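Local coordinates for glutamine cyclotransferase (Zymomonas mobilis, PDB 3NOL), which probably catalyses the cyclisation of N-terminal glutamine residues to pyroglutamate, as a bacterial glutaminyl cyclase with a bound calcium ion, at residues N175-W189 / V226-L239. Sequence-based numbering, arbitrary orientation.
Sequences NELEWVDGEIFANVW and VLNGIAWDKEHHRL. With CA (calcium ion), chain B; SO4 (sulfate ion), chain D.
Strand 177-180 runs beside strand 227-233 at 25° to it, their axes 6.1 Å apart, whereas strand 183-188 comes back nearly antiparallel to 227-233; side chains meeting backbone groups, and a calcium ion, join 175-189 to 226-239 without backbone-to-backbone hydrogen bonds. Glu176 grips the metal with both carboxylate oxygens, and its OE1 accepts the backbone N of Ile230 at 2.8 Å, met on the anti side and tilted out of the carboxylate plane. Ile230 O, Leu177 O and Glu178 OE2 join the same ion, with water 5 and Phe48 O completing its shell, so the calcium clamps both strands. Nearby, Asn187 OD1 takes Gly229 N at 2.9 Å in an almost straight bond (179°), the donor lying above the carbonyl plane. Asn228 reaches back to Glu176 N through OD1, while its ND2 is held by Thr45 O. At the far end, Val180 CG1, anti to its own N (chi1 -180°), lies over the Trp232 six-membered ring, a CH-pi contact 3.8 Å from the centroid. Asp181 OD1 meets the indole edge, weakly bonded to NE1, and forms a salt bridge with Lys234 NZ at 2.9 Å. With an alanine at Trp232, the Val180 methyl would probably lose its ring and Asp181 its weak indole donor, though not Lys234. Innermost strands of neighbouring blades facing each other round a central channel are the hallmark of a beta-propeller, here with a calcium ion between them.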
loop_
_atom_site.group_PDB
_atom_site.type_symbol
_atom_site.label_atom_id
_atom_site.label_comp_id
_atom_site.label_asym_id
_atom_site.label_seq_id
_atom_site.Cartn_x
_atom_site.Cartn_y
_atom_site.Cartn_z
ATOM N N ASN A 175 -4.189 0.057 6.782
ATOM C CA ASN A 175 -4.122 -0.915 5.687
ATOM C C ASN A 175 -2.897 -0.628 4.792
ATOM O O ASN A 175 -1.784 -0.592 5.327
ATOM C CB ASN A 175 -5.437 -0.898 4.894
ATOM C CG ASN A 175 -5.727 -2.236 4.205
ATOM O OD1 ASN A 175 -4.854 -3.122 4.114
ATOM N ND2 ASN A 175 -6.956 -2.383 3.707
ATOM N N GLU A 176 -3.077 -0.405 3.473
ATOM C CA GLU A 176 -1.896 -0.193 2.586
ATOM C C GLU A 176 -1.020 0.964 3.098
ATOM O O GLU A 176 -1.534 1.987 3.568
ATOM C CB GLU A 176 -2.296 -0.010 1.102
ATOM C CG GLU A 176 -1.444 -0.799 0.127
ATOM C CD GLU A 176 -0.108 -0.109 -0.235
ATOM O OE1 GLU A 176 -0.095 1.132 -0.432
ATOM O OE2 GLU A 176 0.910 -0.835 -0.377
ATOM N N LEU A 177 0.298 0.768 3.035
ATOM C CA LEU A 177 1.252 1.744 3.578
ATOM C C LEU A 177 2.161 2.260 2.483
ATOM O O LEU A 177 2.395 1.556 1.485
ATOM C CB LEU A 177 2.155 1.096 4.628
ATOM C CG LEU A 177 1.511 0.468 5.865
ATOM C CD1 LEU A 177 2.615 -0.009 6.817
ATOM C CD2 LEU A 177 0.599 1.509 6.518
ATOM N N GLU A 178 2.707 3.454 2.714
ATOM C CA GLU A 178 3.820 3.944 1.898
ATOM C C GLU A 178 4.707 4.906 2.688
ATOM O O GLU A 178 4.193 5.845 3.291
ATOM C CB GLU A 178 3.315 4.639 0.622
ATOM C CG GLU A 178 4.459 4.879 -0.370
ATOM C CD GLU A 178 4.987 3.580 -0.986
ATOM O OE1 GLU A 178 6.137 3.599 -1.468
ATOM O OE2 GLU A 178 4.260 2.538 -1.002
ATOM N N TRP A 179 6.021 4.661 2.680
ATOM C CA TRP A 179 6.987 5.624 3.248
ATOM C C TRP A 179 7.136 6.777 2.265
ATOM O O TRP A 179 7.515 6.575 1.101
ATOM C CB TRP A 179 8.330 4.930 3.414
ATOM C CG TRP A 179 9.357 5.772 4.059
ATOM C CD1 TRP A 179 10.364 6.470 3.437
ATOM C CD2 TRP A 179 9.536 5.974 5.463
ATOM N NE1 TRP A 179 11.140 7.118 4.376
ATOM C CE2 TRP A 179 10.656 6.835 5.628
ATOM C CE3 TRP A 179 8.845 5.539 6.598
ATOM C CZ2 TRP A 179 11.117 7.243 6.894
ATOM C CZ3 TRP A 179 9.311 5.948 7.864
ATOM C CH2 TRP A 179 10.424 6.803 7.995
ATOM N N VAL A 180 6.796 7.982 2.709
ATOM C CA VAL A 180 6.853 9.150 1.851
ATOM C C VAL A 180 7.617 10.268 2.564
ATOM O O VAL A 180 7.114 10.867 3.526
ATOM C CB VAL A 180 5.422 9.616 1.427
ATOM C CG1 VAL A 180 5.464 10.863 0.506
ATOM C CG2 VAL A 180 4.630 8.476 0.765
ATOM N N ASP A 181 8.848 10.493 2.107
ATOM C CA ASP A 181 9.701 11.578 2.614
ATOM C C ASP A 181 9.713 11.661 4.156
ATOM O O ASP A 181 9.478 12.718 4.728
ATOM C CB ASP A 181 9.284 12.906 1.966
ATOM C CG ASP A 181 9.661 12.979 0.485
ATOM O OD1 ASP A 181 10.190 11.985 -0.085
ATOM O OD2 ASP A 181 9.406 14.046 -0.111
ATOM N N GLY A 182 9.986 10.528 4.805
ATOM C CA GLY A 182 10.231 10.493 6.250
ATOM C C GLY A 182 8.977 10.260 7.073
ATOM O O GLY A 182 9.062 10.158 8.302
ATOM N N GLU A 183 7.821 10.171 6.399
ATOM C CA GLU A 183 6.550 9.862 7.055
ATOM C C GLU A 183 5.964 8.521 6.605
ATOM O O GLU A 183 6.207 8.061 5.483
ATOM C CB GLU A 183 5.526 10.982 6.800
ATOM C CG GLU A 183 5.962 12.297 7.391
ATOM C CD GLU A 183 4.901 13.373 7.347
ATOM O OE1 GLU A 183 3.960 13.279 6.537
ATOM O OE2 GLU A 183 5.031 14.334 8.141
ATOM N N ILE A 184 5.170 7.907 7.477
ATOM C CA ILE A 184 4.418 6.723 7.045
ATOM C C ILE A 184 3.010 7.177 6.635
ATOM O O ILE A 184 2.263 7.704 7.460
ATOM C CB ILE A 184 4.337 5.632 8.161
ATOM C CG1 ILE A 184 5.740 5.191 8.622
ATOM C CG2 ILE A 184 3.441 4.451 7.684
ATOM C CD1 ILE A 184 5.742 4.567 9.974
ATOM N N PHE A 185 2.677 7.038 5.354
ATOM C CA PHE A 185 1.296 7.255 4.887
ATOM C C PHE A 185 0.548 5.915 4.999
ATOM O O PHE A 185 1.081 4.868 4.593
ATOM C CB PHE A 185 1.283 7.687 3.426
ATOM C CG PHE A 185 1.683 9.159 3.180
ATOM C CD1 PHE A 185 2.498 9.873 4.086
ATOM C CD2 PHE A 185 1.259 9.787 2.014
ATOM C CE1 PHE A 185 2.873 11.212 3.829
ATOM C CE2 PHE A 185 1.626 11.121 1.724
ATOM C CZ PHE A 185 2.441 11.837 2.640
ATOM N N ALA A 186 -0.686 5.945 5.505
ATOM C CA ALA A 186 -1.470 4.705 5.602
ATOM C C ALA A 186 -2.903 4.911 5.172
ATOM O O ALA A 186 -3.537 5.886 5.594
ATOM C CB ALA A 186 -1.469 4.176 7.033
ATOM N N ASN A 187 -3.424 4.015 4.334
ATOM C CA ASN A 187 -4.872 3.973 4.164
ATOM C C ASN A 187 -5.501 3.582 5.501
ATOM O O ASN A 187 -4.931 2.786 6.249
ATOM C CB ASN A 187 -5.289 2.957 3.095
ATOM C CG ASN A 187 -4.926 3.405 1.693
ATOM O OD1 ASN A 187 -3.951 2.928 1.124
ATOM N ND2 ASN A 187 -5.711 4.323 1.130
ATOM N N VAL A 188 -6.669 4.158 5.783
ATOM C CA VAL A 188 -7.493 3.727 6.887
ATOM C C VAL A 188 -8.723 3.058 6.262
ATOM O O VAL A 188 -9.560 3.710 5.613
ATOM C CB VAL A 188 -7.901 4.896 7.789
ATOM C CG1 VAL A 188 -8.750 4.367 8.960
ATOM C CG2 VAL A 188 -6.653 5.692 8.246
ATOM N N TRP A 189 -8.763 1.739 6.425
ATOM C CA TRP A 189 -9.746 0.895 5.768
ATOM C C TRP A 189 -11.147 1.367 6.095
ATOM O O TRP A 189 -11.443 1.717 7.247
ATOM C CB TRP A 189 -9.567 -0.562 6.197
ATOM C CG TRP A 189 -10.210 -1.590 5.299
ATOM C CD1 TRP A 189 -10.224 -1.612 3.913
ATOM C CD2 TRP A 189 -10.887 -2.780 5.721
ATOM N NE1 TRP A 189 -10.896 -2.732 3.469
ATOM C CE2 TRP A 189 -11.280 -3.483 4.554
ATOM C CE3 TRP A 189 -11.171 -3.340 6.978
ATOM C CZ2 TRP A 189 -11.988 -4.706 4.613
ATOM C CZ3 TRP A 189 -11.875 -4.554 7.038
ATOM C CH2 TRP A 189 -12.274 -5.217 5.867
ATOM N N VAL A 226 -13.113 -0.257 -1.912
ATOM C CA VAL A 226 -12.607 0.882 -1.128
ATOM C C VAL A 226 -11.275 1.454 -1.591
ATOM O O VAL A 226 -10.471 0.772 -2.229
ATOM C CB VAL A 226 -12.491 0.554 0.406
ATOM C CG1 VAL A 226 -13.832 0.171 0.976
ATOM C CG2 VAL A 226 -11.488 -0.531 0.662
ATOM N N LEU A 227 -11.061 2.723 -1.247
ATOM C CA LEU A 227 -9.746 3.351 -1.381
ATOM C C LEU A 227 -8.688 2.474 -0.687
ATOM O O LEU A 227 -8.860 2.074 0.448
ATOM C CB LEU A 227 -9.767 4.754 -0.745
ATOM C CG LEU A 227 -8.447 5.526 -0.822
ATOM C CD1 LEU A 227 -8.224 6.016 -2.274
ATOM C CD2 LEU A 227 -8.421 6.704 0.132
ATOM N N ASN A 228 -7.592 2.177 -1.387
ATOM C CA ASN A 228 -6.525 1.332 -0.828
ATOM C C ASN A 228 -5.411 1.208 -1.837
ATOM O O ASN A 228 -5.628 0.706 -2.956
ATOM C CB ASN A 228 -6.997 -0.095 -0.443
ATOM C CG ASN A 228 -5.971 -0.814 0.447
ATOM O OD1 ASN A 228 -5.615 -0.317 1.547
ATOM N ND2 ASN A 228 -5.451 -1.962 -0.037
ATOM N N GLY A 229 -4.229 1.691 -1.451
ATOM C CA GLY A 229 -3.059 1.599 -2.303
ATOM C C GLY A 229 -2.477 2.975 -2.524
ATOM O O GLY A 229 -3.144 3.876 -3.067
ATOM N N ILE A 230 -1.230 3.114 -2.071
ATOM C CA ILE A 230 -0.469 4.352 -2.115
ATOM C C ILE A 230 0.909 4.004 -2.612
ATOM O O ILE A 230 1.531 3.116 -2.025
ATOM C CB ILE A 230 -0.257 4.939 -0.717
ATOM C CG1 ILE A 230 -1.577 5.048 0.060
ATOM C CG2 ILE A 230 0.441 6.308 -0.845
ATOM C CD1 ILE A 230 -1.398 5.375 1.541
ATOM N N ALA A 231 1.395 4.717 -3.635
ATOM C CA ALA A 231 2.783 4.510 -4.122
ATOM C C ALA A 231 3.474 5.849 -4.288
ATOM O O ALA A 231 2.806 6.868 -4.493
ATOM C CB ALA A 231 2.787 3.764 -5.437
ATOM N N TRP A 232 4.803 5.834 -4.228
ATOM C CA TRP A 232 5.567 7.064 -4.217
ATOM C C TRP A 232 6.810 6.858 -5.058
ATOM O O TRP A 232 7.542 5.894 -4.870
ATOM C CB TRP A 232 5.926 7.411 -2.771
ATOM C CG TRP A 232 6.869 8.562 -2.572
ATOM C CD1 TRP A 232 8.118 8.512 -1.998
ATOM C CD2 TRP A 232 6.628 9.944 -2.891
ATOM N NE1 TRP A 232 8.672 9.774 -1.955
ATOM C CE2 TRP A 232 7.785 10.672 -2.499
ATOM C CE3 TRP A 232 5.557 10.633 -3.471
ATOM C CZ2 TRP A 232 7.887 12.064 -2.654
ATOM C CZ3 TRP A 232 5.661 12.027 -3.628
ATOM C CH2 TRP A 232 6.815 12.721 -3.232
ATOM N N ASP A 233 7.015 7.791 -5.985
ATOM C CA ASP A 233 8.144 7.801 -6.887
ATOM C C ASP A 233 9.056 8.868 -6.319
ATOM O O ASP A 233 8.800 10.070 -6.462
ATOM C CB ASP A 233 7.659 8.166 -8.296
ATOM C CG ASP A 233 8.789 8.526 -9.264
ATOM O OD1 ASP A 233 8.443 8.850 -10.416
ATOM O OD2 ASP A 233 9.979 8.517 -8.879
ATOM N N LYS A 234 10.122 8.410 -5.679
ATOM C CA LYS A 234 11.066 9.272 -4.968
ATOM C C LYS A 234 11.901 10.121 -5.942
ATOM O O LYS A 234 12.199 11.301 -5.670
ATOM C CB LYS A 234 11.978 8.385 -4.107
ATOM C CG LYS A 234 13.087 9.105 -3.341
ATOM C CD LYS A 234 12.531 9.932 -2.231
ATOM C CE LYS A 234 13.571 10.176 -1.164
ATOM N NZ LYS A 234 12.974 11.117 -0.178
ATOM N N GLU A 235 12.283 9.526 -7.067
ATOM C CA GLU A 235 13.075 10.261 -8.077
ATOM C C GLU A 235 12.367 11.519 -8.596
ATOM O O GLU A 235 12.962 12.618 -8.617
ATOM C CB GLU A 235 13.453 9.366 -9.257
ATOM C CG GLU A 235 14.342 10.151 -10.254
ATOM C CD GLU A 235 14.808 9.374 -11.487
ATOM O OE1 GLU A 235 15.658 9.949 -12.221
ATOM O OE2 GLU A 235 14.325 8.240 -11.725
ATOM N N HIS A 236 11.096 11.365 -9.001
ATOM C CA HIS A 236 10.316 12.471 -9.626
ATOM C C HIS A 236 9.311 13.146 -8.666
ATOM O O HIS A 236 8.614 14.107 -9.050
ATOM C CB HIS A 236 9.580 11.972 -10.883
ATOM C CG HIS A 236 10.432 11.166 -11.824
ATOM N ND1 HIS A 236 11.357 11.733 -12.671
ATOM C CD2 HIS A 236 10.509 9.827 -12.025
ATOM C CE1 HIS A 236 11.961 10.781 -13.366
ATOM N NE2 HIS A 236 11.455 9.617 -13.004
ATOM N N HIS A 237 9.228 12.633 -7.445
ATOM C CA HIS A 237 8.220 13.051 -6.456
ATOM C C HIS A 237 6.785 12.985 -7.015
ATOM O O HIS A 237 6.066 13.995 -7.089
ATOM C CB HIS A 237 8.580 14.418 -5.862
ATOM C CG HIS A 237 9.510 14.333 -4.684
ATOM N ND1 HIS A 237 9.450 15.221 -3.628
ATOM C CD2 HIS A 237 10.516 13.469 -4.393
ATOM C CE1 HIS A 237 10.388 14.914 -2.744
ATOM N NE2 HIS A 237 11.042 13.849 -3.179
ATOM N N ARG A 238 6.391 11.772 -7.393
ATOM C CA ARG A 238 5.014 11.485 -7.816
ATOM C C ARG A 238 4.312 10.596 -6.800
ATOM O O ARG A 238 4.772 9.479 -6.517
ATOM C CB ARG A 238 4.988 10.820 -9.203
ATOM C CG ARG A 238 5.481 11.719 -10.349
ATOM C CD ARG A 238 5.339 11.054 -11.735
ATOM N NE ARG A 238 6.235 9.897 -11.859
ATOM C CZ ARG A 238 6.242 9.009 -12.860
ATOM N NH1 ARG A 238 5.394 9.098 -13.882
ATOM N NH2 ARG A 238 7.123 8.005 -12.838
ATOM N N LEU A 239 3.199 11.099 -6.268
ATOM C CA LEU A 239 2.370 10.349 -5.337
ATOM C C LEU A 239 1.170 9.762 -6.090
ATOM O O LEU A 239 0.444 10.499 -6.770
ATOM C CB LEU A 239 1.875 11.272 -4.221
ATOM C CG LEU A 239 1.044 10.660 -3.088
ATOM C CD1 LEU A 239 1.805 9.574 -2.353
ATOM C CD2 LEU A 239 0.556 11.737 -2.118
HETATM CA CA CA B . 2.399 1.156 -0.863
HETATM S S SO4 D . 13.374 9.448 3.026
HETATM O O1 SO4 D . 14.409 10.053 2.185
HETATM O O2 SO4 D . 12.060 9.647 2.424
HETATM O O3 SO4 D . 13.668 8.020 3.144
HETATM O O4 SO4 D . 13.378 10.067 4.357
HETATM O O HOH W 1 -7.853 0.535 2.924
HETATM O O HOH W 2 -3.290 -3.072 1.783
HETATM O O HOH W 3 6.430 3.424 -4.037
HETATM O O HOH W 4 -5.259 4.920 -1.666
HETATM O O HOH W 5 4.116 -0.456 -0.428
#